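Neutral ceramidase (Pseudomonas aeruginosa, PDB 2ZWS) hydrolyses the N-acyl linkage of ceramides to give sphingosine and free fatty acid, and also catalyses the reverse synthesis, with one zinc ion per subunit. Local coordinates at residues K539-F544 with K597-W602; F559-N564 with P573-T578. All blocks are in the same frame, centred on the assembly; numbering follows the deposited sequence.

Interaction 1: K539-F544 with K597-W602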
ATOM      1  N   LYS A 539     -16.314  13.619 -21.275  1.00 20.09           N
ATOM      2  CA  LYS A 539     -15.496  12.412 -21.302  1.00 19.59           C
ATOM      3  C   LYS A 539     -15.351  11.874 -22.730  1.00 19.03           C
ATOM      4  O   LYS A 539     -16.353  11.621 -23.403  1.00 20.12           O
ATOM      5  CB  LYS A 539     -16.127  11.350 -20.410  1.00 19.76           C
ATOM      6  CG  LYS A 539     -15.276  10.109 -20.163  1.00 19.99           C
ATOM      7  CD  LYS A 539     -16.129   9.117 -19.356  1.00 24.04           C
ATOM      8  CE  LYS A 539     -15.262   8.173 -18.529  1.00 28.11           C
ATOM      9  NZ  LYS A 539     -16.078   7.038 -17.991  1.00 30.80           N
ATOM     10  N   VAL A 540     -14.104  11.721 -23.177  1.00 17.61           N
ATOM     11  CA  VAL A 540     -13.767  11.108 -24.475  1.00 17.44           C
ATOM     12  C   VAL A 540     -13.596   9.595 -24.251  1.00 16.63           C
ATOM     13  O   VAL A 540     -12.835   9.193 -23.364  1.00 17.15           O
ATOM     14  CB  VAL A 540     -12.436  11.687 -25.043  1.00 17.41           C
ATOM     15  CG1 VAL A 540     -12.071  11.061 -26.411  1.00 16.79           C
ATOM     16  CG2 VAL A 540     -12.514  13.203 -25.156  1.00 18.75           C
ATOM     17  N   THR A 541     -14.309   8.771 -25.025  1.00 16.11           N
ATOM     18  CA  THR A 541     -14.127   7.311 -24.946  0.50 16.19           C
ATOM     19  C   THR A 541     -13.809   6.751 -26.326  1.00 15.59           C
ATOM     20  O   THR A 541     -14.515   7.006 -27.320  1.00 16.62           O
ATOM     21  CB  THR A 541     -15.325   6.547 -24.275  0.50 16.66           C
ATOM     22  OG1 THR A 541     -15.006   5.150 -24.093  0.50 17.38           O
ATOM     23  CG2 THR A 541     -16.562   6.642 -25.104  0.50 17.27           C
ATOM     24  N   VAL A 542     -12.705   6.017 -26.375  1.00 14.47           N
ATOM     25  CA  VAL A 542     -12.261   5.359 -27.594  1.00 14.46           C
ATOM     26  C   VAL A 542     -11.913   3.901 -27.294  1.00 13.72           C
ATOM     27  O   VAL A 542     -11.866   3.494 -26.124  1.00 15.05           O
ATOM     28  CB  VAL A 542     -11.031   6.070 -28.212  1.00 14.27           C
ATOM     29  CG1 VAL A 542     -11.342   7.549 -28.529  1.00 16.58           C
ATOM     30  CG2 VAL A 542      -9.789   5.932 -27.302  1.00 15.50           C
ATOM     31  N   ALA A 543     -11.649   3.110 -28.338  1.00 14.47           N
ATOM     32  CA  ALA A 543     -11.378   1.689 -28.102  1.00 14.45           C
ATOM     33  C   ALA A 543     -10.566   1.112 -29.234  1.00 14.96           C
ATOM     34  O   ALA A 543     -10.753   1.528 -30.389  1.00 15.14           O
ATOM     35  CB  ALA A 543     -12.674   0.890 -27.928  1.00 14.40           C
ATOM     36  N   PHE A 544      -9.724   0.132 -28.898  1.00 14.43           N
ATOM     37  CA  PHE A 544      -8.767  -0.491 -29.841  1.00 14.96           C
ATOM     38  C   PHE A 544      -8.791  -2.010 -29.714  1.00 15.31           C
ATOM     39  O   PHE A 544      -9.032  -2.539 -28.630  1.00 15.92           O
ATOM     40  CB  PHE A 544      -7.338  -0.106 -29.472  1.00 14.71           C
ATOM     41  CG  PHE A 544      -7.038   1.363 -29.555  1.00 14.78           C
ATOM     42  CD1 PHE A 544      -6.405   1.907 -30.674  1.00 17.00           C
ATOM     43  CD2 PHE A 544      -7.384   2.205 -28.496  1.00 17.76           C
ATOM     44  CE1 PHE A 544      -6.106   3.252 -30.715  1.00 17.15           C
ATOM     45  CE2 PHE A 544      -7.109   3.561 -28.552  1.00 16.80           C
ATOM     46  CZ  PHE A 544      -6.449   4.085 -29.664  1.00 17.08           C
ATOM     47  N   LYS A 597     -10.444  -6.147 -26.246  1.00 14.26           N
ATOM     48  CA  LYS A 597     -10.511  -4.739 -26.558  0.60 14.97           C
ATOM     49  C   LYS A 597     -10.031  -3.901 -25.391  1.00 14.62           C
ATOM     50  O   LYS A 597     -10.234  -4.244 -24.210  1.00 14.33           O
ATOM     51  CB  LYS A 597     -11.915  -4.324 -26.988  0.60 15.55           C
ATOM     52  CG  LYS A 597     -12.954  -4.419 -25.911  0.60 15.51           C
ATOM     53  CD  LYS A 597     -14.310  -3.928 -26.401  0.60 17.37           C
ATOM     54  CE  LYS A 597     -15.279  -3.820 -25.259  0.60 18.22           C
ATOM     55  NZ  LYS A 597     -16.551  -3.185 -25.675  0.60 18.57           N
ATOM     56  N   ALA A 598      -9.340  -2.821 -25.747  1.00 14.17           N
ATOM     57  CA  ALA A 598      -8.873  -1.835 -24.774  1.00 14.43           C
ATOM     58  C   ALA A 598      -9.774  -0.624 -24.935  1.00 14.81           C
ATOM     59  O   ALA A 598      -9.818  -0.042 -25.995  1.00 15.45           O
ATOM     60  CB  ALA A 598      -7.455  -1.454 -25.078  1.00 14.56           C
ATOM     61  N   THR A 599     -10.495  -0.245 -23.886  1.00 14.25           N
ATOM     62  CA  THR A 599     -11.330   0.942 -23.925  1.00 14.62           C
ATOM     63  C   THR A 599     -10.625   1.989 -23.074  1.00 14.80           C
ATOM     64  O   THR A 599     -10.257   1.715 -21.925  1.00 14.99           O
ATOM     65  CB  THR A 599     -12.735   0.670 -23.368  1.00 15.36           C
ATOM     66  OG1 THR A 599     -13.355  -0.405 -24.105  1.00 17.09           O
ATOM     67  CG2 THR A 599     -13.616   1.932 -23.479  1.00 14.86           C
ATOM     68  N   ILE A 600     -10.401   3.150 -23.666  1.00 15.03           N
ATOM     69  CA  ILE A 600      -9.629   4.216 -23.036  1.00 15.06           C
ATOM     70  C   ILE A 600     -10.496   5.459 -22.967  1.00 14.90           C
ATOM     71  O   ILE A 600     -11.145   5.851 -23.938  1.00 15.49           O
ATOM     72  CB  ILE A 600      -8.335   4.475 -23.800  1.00 15.71           C
ATOM     73  CG1 ILE A 600      -7.376   3.293 -23.616  1.00 14.90           C
ATOM     74  CG2 ILE A 600      -7.712   5.799 -23.376  1.00 15.59           C
ATOM     75  CD1 ILE A 600      -6.347   3.167 -24.722  1.00 14.70           C
ATOM     76  N   SER A 601     -10.529   6.076 -21.796  1.00 14.21           N
ATOM     77  CA  SER A 601     -11.302   7.292 -21.659  1.00 14.68           C
ATOM     78  C   SER A 601     -10.481   8.406 -21.073  1.00 14.26           C
ATOM     79  O   SER A 601      -9.503   8.160 -20.335  1.00 14.23           O
ATOM     80  CB  SER A 601     -12.534   7.044 -20.803  1.00 15.07           C
ATOM     81  OG  SER A 601     -12.170   6.660 -19.495  1.00 17.63           O
ATOM     82  N   TRP A 602     -10.893   9.628 -21.394  1.00 14.12           N
ATOM     83  CA  TRP A 602     -10.258  10.836 -20.870  1.00 14.82           C
ATOM     84  C   TRP A 602     -11.356  11.807 -20.476  1.00 15.80           C
ATOM     85  O   TRP A 602     -12.133  12.260 -21.325  1.00 16.93           O
ATOM     86  CB  TRP A 602      -9.365  11.456 -21.939  1.00 15.57           C
ATOM     87  CG  TRP A 602      -8.614  12.707 -21.497  1.00 16.27           C
ATOM     88  CD1 TRP A 602      -8.067  12.944 -20.265  1.00 16.28           C
ATOM     89  CD2 TRP A 602      -8.304  13.863 -22.311  1.00 16.13           C
ATOM     90  NE1 TRP A 602      -7.428  14.188 -20.264  1.00 17.25           N
ATOM     91  CE2 TRP A 602      -7.572  14.765 -21.492  1.00 17.88           C
ATOM     92  CE3 TRP A 602      -8.583  14.230 -23.644  1.00 16.50           C
ATOM     93  CZ2 TRP A 602      -7.100  16.013 -21.960  1.00 17.43           C
ATOM     94  CZ3 TRP A 602      -8.091  15.481 -24.118  1.00 17.36           C
ATOM     95  CH2 TRP A 602      -7.363  16.345 -23.269  1.00 16.98           C
TER
HETATM   96  O   HOH W   1     -14.116   5.058 -18.702  1.00 35.41           O
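K597 lies beside F544, its CA-H directed at F544 O. The two strands run antiparallel, 163° between their directions, within one sheet of the C-terminal beta-sandwich. A598 makes the first pair of hydrogen bonds, with F544: F544 N to A598 O and A598 N to F544 O are both 2.9 Å. Both donors lie in the plane of the carbonyl they meet. A598 O also sits at the edge of the F544 ring. T599 pairs with A543. Its CG2, anti to the backbone N, packs on V542 O at 3.5 Å, and in the modelled conformer of T541 it also lies near T541 OG1. I600 bonds twice to V542, and V542 N to I600 O is nearly straight at 176°. On the interior face I600 CB meets V542 CG2, while I600 CD1 approaches F544 CE2 obliquely at 3.9 Å. I615 of strand 611-622 packs against I600, V540 and V542 there. S601 is on the other face, with T541, T599 and A543. Its CA is 3.0 Å from V540 O, a close CA-H...O contact. The extended K539 chain brings CE to 3.6 Å from S601 OG, and one water bridges K539 NZ and S601 OG, at 2.9 Å from NZ. W602 closes the ladder with two bonds to V540. Its CE3 touches V540 CG2 loosely, its ring meets that of Y613, and the side chain touches T584, a magnesium ligand. The chemistry is divided by face: a largely apolar side turned into the sandwich, and an opposite side where the S601 hydroxyl and the K539 ammonium share a water.

Interaction 2: F559-N564 with P573-T578. Unlike the reference sequence in segment 573-578: V574 (reference Glu).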
ATOM      1  N   PHE A 559      -0.189   2.182 -21.083  1.00 13.56           N
ATOM      2  CA  PHE A 559      -1.106   1.605 -22.070  1.00 14.16           C
ATOM      3  C   PHE A 559      -1.762   2.652 -22.942  1.00 14.66           C
ATOM      4  O   PHE A 559      -2.450   2.307 -23.920  1.00 15.23           O
ATOM      5  CB  PHE A 559      -2.189   0.772 -21.363  1.00 14.17           C
ATOM      6  CG  PHE A 559      -1.669  -0.518 -20.786  1.00 14.25           C
ATOM      7  CD1 PHE A 559      -1.452  -1.625 -21.619  1.00 13.94           C
ATOM      8  CD2 PHE A 559      -1.340  -0.625 -19.431  1.00 13.78           C
ATOM      9  CE1 PHE A 559      -0.962  -2.816 -21.114  1.00 14.83           C
ATOM     10  CE2 PHE A 559      -0.847  -1.823 -18.911  1.00 13.40           C
ATOM     11  CZ  PHE A 559      -0.633  -2.924 -19.762  1.00 14.20           C
ATOM     12  N   LEU A 560      -1.585   3.925 -22.597  1.00 14.38           N
ATOM     13  CA  LEU A 560      -2.290   4.985 -23.298  1.00 14.55           C
ATOM     14  C   LEU A 560      -1.573   6.313 -23.149  1.00 14.91           C
ATOM     15  O   LEU A 560      -0.909   6.590 -22.156  1.00 14.39           O
ATOM     16  CB  LEU A 560      -3.730   5.128 -22.792  1.00 14.24           C
ATOM     17  CG  LEU A 560      -3.949   5.767 -21.411  1.00 12.44           C
ATOM     18  CD1 LEU A 560      -4.156   7.299 -21.495  1.00 14.92           C
ATOM     19  CD2 LEU A 560      -5.077   5.069 -20.645  1.00 13.61           C
ATOM     20  N   GLU A 561      -1.772   7.152 -24.147  1.00 15.04           N
ATOM     21  CA  GLU A 561      -1.285   8.524 -24.124  1.00 16.67           C
ATOM     22  C   GLU A 561      -2.386   9.393 -24.708  1.00 16.96           C
ATOM     23  O   GLU A 561      -2.995   9.014 -25.713  1.00 17.55           O
ATOM     24  CB  GLU A 561      -0.009   8.645 -24.963  1.00 16.97           C
ATOM     25  CG  GLU A 561       1.247   8.133 -24.252  1.00 17.75           C
ATOM     26  CD  GLU A 561       2.496   8.080 -25.143  1.00 20.06           C
ATOM     27  OE1 GLU A 561       2.389   8.281 -26.381  1.00 23.28           O
ATOM     28  OE2 GLU A 561       3.585   7.810 -24.585  1.00 24.58           O
ATOM     29  N   VAL A 562      -2.652  10.536 -24.073  1.00 17.35           N
ATOM     30  CA  VAL A 562      -3.434  11.623 -24.671  1.00 16.75           C
ATOM     31  C   VAL A 562      -2.416  12.597 -25.214  1.00 18.17           C
ATOM     32  O   VAL A 562      -1.580  13.100 -24.448  1.00 17.68           O
ATOM     33  CB  VAL A 562      -4.349  12.338 -23.670  1.00 16.87           C
ATOM     34  CG1 VAL A 562      -5.192  13.362 -24.389  1.00 17.72           C
ATOM     35  CG2 VAL A 562      -5.271  11.338 -22.991  1.00 14.87           C
ATOM     36  N   VAL A 563      -2.504  12.847 -26.522  1.00 19.32           N
ATOM     37  CA  VAL A 563      -1.490  13.615 -27.234  1.00 20.67           C
ATOM     38  C   VAL A 563      -2.072  14.913 -27.783  1.00 21.42           C
ATOM     39  O   VAL A 563      -3.081  14.890 -28.496  1.00 20.78           O
ATOM     40  CB  VAL A 563      -0.849  12.783 -28.372  1.00 20.22           C
ATOM     41  CG1 VAL A 563       0.262  13.589 -29.073  1.00 20.14           C
ATOM     42  CG2 VAL A 563      -0.270  11.474 -27.856  1.00 21.18           C
ATOM     43  N   ASN A 564      -1.427  16.027 -27.431  1.00 22.96           N
ATOM     44  CA  ASN A 564      -1.768  17.372 -27.887  1.00 25.03           C
ATOM     45  C   ASN A 564      -0.944  17.692 -29.140  1.00 25.79           C
ATOM     46  O   ASN A 564       0.286  17.571 -29.118  1.00 26.17           O
ATOM     47  CB  ASN A 564      -1.444  18.366 -26.754  1.00 25.71           C
ATOM     48  CG  ASN A 564      -1.820  19.819 -27.076  1.00 28.18           C
ATOM     49  OD1 ASN A 564      -2.600  20.105 -27.987  1.00 30.41           O
ATOM     50  ND2 ASN A 564      -1.285  20.743 -26.285  1.00 31.60           N
ATOM     51  N   PRO A 573       3.945  16.731 -31.434  1.00 32.20           N
ATOM     52  CA  PRO A 573       3.089  16.083 -30.429  1.00 30.21           C
ATOM     53  C   PRO A 573       3.646  16.204 -29.009  1.00 28.40           C
ATOM     54  O   PRO A 573       4.862  16.056 -28.800  1.00 28.13           O
ATOM     55  CB  PRO A 573       3.055  14.619 -30.889  1.00 30.73           C
ATOM     56  CG  PRO A 573       4.281  14.448 -31.709  1.00 32.03           C
ATOM     57  CD  PRO A 573       4.454  15.748 -32.411  1.00 32.19           C
ATOM     58  N   VAL A 574       2.777  16.521 -28.052  0.50 27.27           N
ATOM     59  CA  VAL A 574       3.157  16.545 -26.634  0.50 26.02           C
ATOM     60  C   VAL A 574       2.136  15.741 -25.836  0.50 25.28           C
ATOM     61  O   VAL A 574       0.932  15.994 -25.906  0.50 24.36           O
ATOM     62  CB  VAL A 574       3.261  17.986 -26.061  0.50 26.29           C
ATOM     63  CG1 VAL A 574       3.367  17.969 -24.519  0.50 26.30           C
ATOM     64  CG2 VAL A 574       4.449  18.729 -26.666  0.50 26.72           C
ATOM     65  N   THR A 575       2.627  14.773 -25.074  1.00 24.18           N
ATOM     66  CA  THR A 575       1.730  13.962 -24.252  0.50 24.01           C
ATOM     67  C   THR A 575       1.287  14.780 -23.050  1.00 23.02           C
ATOM     68  O   THR A 575       2.096  15.417 -22.358  1.00 23.62           O
ATOM     69  CB  THR A 575       2.309  12.547 -23.883  0.50 24.35           C
ATOM     70  OG1 THR A 575       1.580  11.976 -22.781  0.50 24.70           O
ATOM     71  CG2 THR A 575       3.782  12.605 -23.536  0.50 25.12           C
ATOM     72  N   VAL A 576      -0.026  14.820 -22.849  1.00 22.08           N
ATOM     73  CA  VAL A 576      -0.627  15.559 -21.738  1.00 21.32           C
ATOM     74  C   VAL A 576      -1.262  14.643 -20.686  1.00 20.13           C
ATOM     75  O   VAL A 576      -1.626  15.104 -19.600  1.00 21.06           O
ATOM     76  CB  VAL A 576      -1.690  16.606 -22.188  1.00 21.77           C
ATOM     77  CG1 VAL A 576      -1.055  17.692 -23.102  1.00 23.12           C
ATOM     78  CG2 VAL A 576      -2.902  15.928 -22.843  1.00 21.76           C
ATOM     79  N   ALA A 577      -1.398  13.358 -21.004  1.00 18.62           N
ATOM     80  CA  ALA A 577      -1.894  12.398 -20.011  1.00 17.47           C
ATOM     81  C   ALA A 577      -1.458  10.983 -20.355  1.00 16.73           C
ATOM     82  O   ALA A 577      -1.299  10.632 -21.527  1.00 17.01           O
ATOM     83  CB  ALA A 577      -3.401  12.490 -19.877  1.00 17.54           C
ATOM     84  N   THR A 578      -1.260  10.186 -19.306  1.00 15.74           N
ATOM     85  CA  THR A 578      -0.777   8.829 -19.399  0.50 16.51           C
ATOM     86  C   THR A 578      -1.793   7.935 -18.653  1.00 14.46           C
ATOM     87  O   THR A 578      -2.768   8.459 -18.100  1.00 14.81           O
ATOM     88  CB  THR A 578       0.658   8.833 -18.801  0.50 17.89           C
ATOM     89  OG1 THR A 578       1.588   9.154 -19.842  0.50 20.47           O
ATOM     90  CG2 THR A 578       1.030   7.542 -18.175  0.50 20.01           C
TER
HETATM   91  O   HOH W   2       3.963   8.413 -22.040  1.00 29.48           O
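Strands 560-564 and 574-578 run antiparallel as a beta hairpin, with 136° between their directions and a one-residue shift in register between V562 and V563. The shift is a classic beta bulge: V576 and A577 both face V562. V562 O accepts a straight bond from V576 N at 2.8 Å and a weak one from A577 N at 3.5 Å. V562 N returns a bond to A577 O. Beyond the bulge N564 and V574 bond to each other in both directions. The V562 side chain fits both bulge residues. Its CG1, anti to the backbone N (chi1 -176°), meets V576 CG2 at 3.8 Å, and its CG2 meets A577 CB. V576 turns its other branch, CG1, to N564 CB at 3.7 Å. V563, on the other face from V562, runs alongside P573, with V563 CG1 tight against P573 CB at 3.5 Å. L560 lays CD1 on the carbonyl of T578 and also packs on D579. D579, D581 and T584 are magnesium ligands; D581 also accepts a hydrogen bond from T578 N, and the T584 hydroxyl is hydrogen-bonded to T578 O. The hairpin therefore leads directly into the metal site. E561 OE1 is held by the hydroxyl of Y618. E561 OE2 accepts a 2.6 Å hydrogen bond from a water, whose further link to T578 OG1 is weak and doubtful.

Overall arrangement
Following the chain from the N terminus, strand 539-545 comes first and strand 560-566 next. After a short connection the chain turns back, and interaction 2 closes a short hairpin loop. The chain continues through the magnesium ligands D579, D581 and T584 and strand 584-591 before 597-602 returns to 539-544. Interaction 1 thus closes the longer loop, and interaction 2 lies wholly within it without crossing. The contacts belong to two different sheets of the C-terminal beta-sandwich, their centres about 13 Å apart. The sheets meet through side chains: W602 CE3 packs on V562 CG1 at 3.6 Å, and I600 CD1 packs on L560 CB at 3.8 Å.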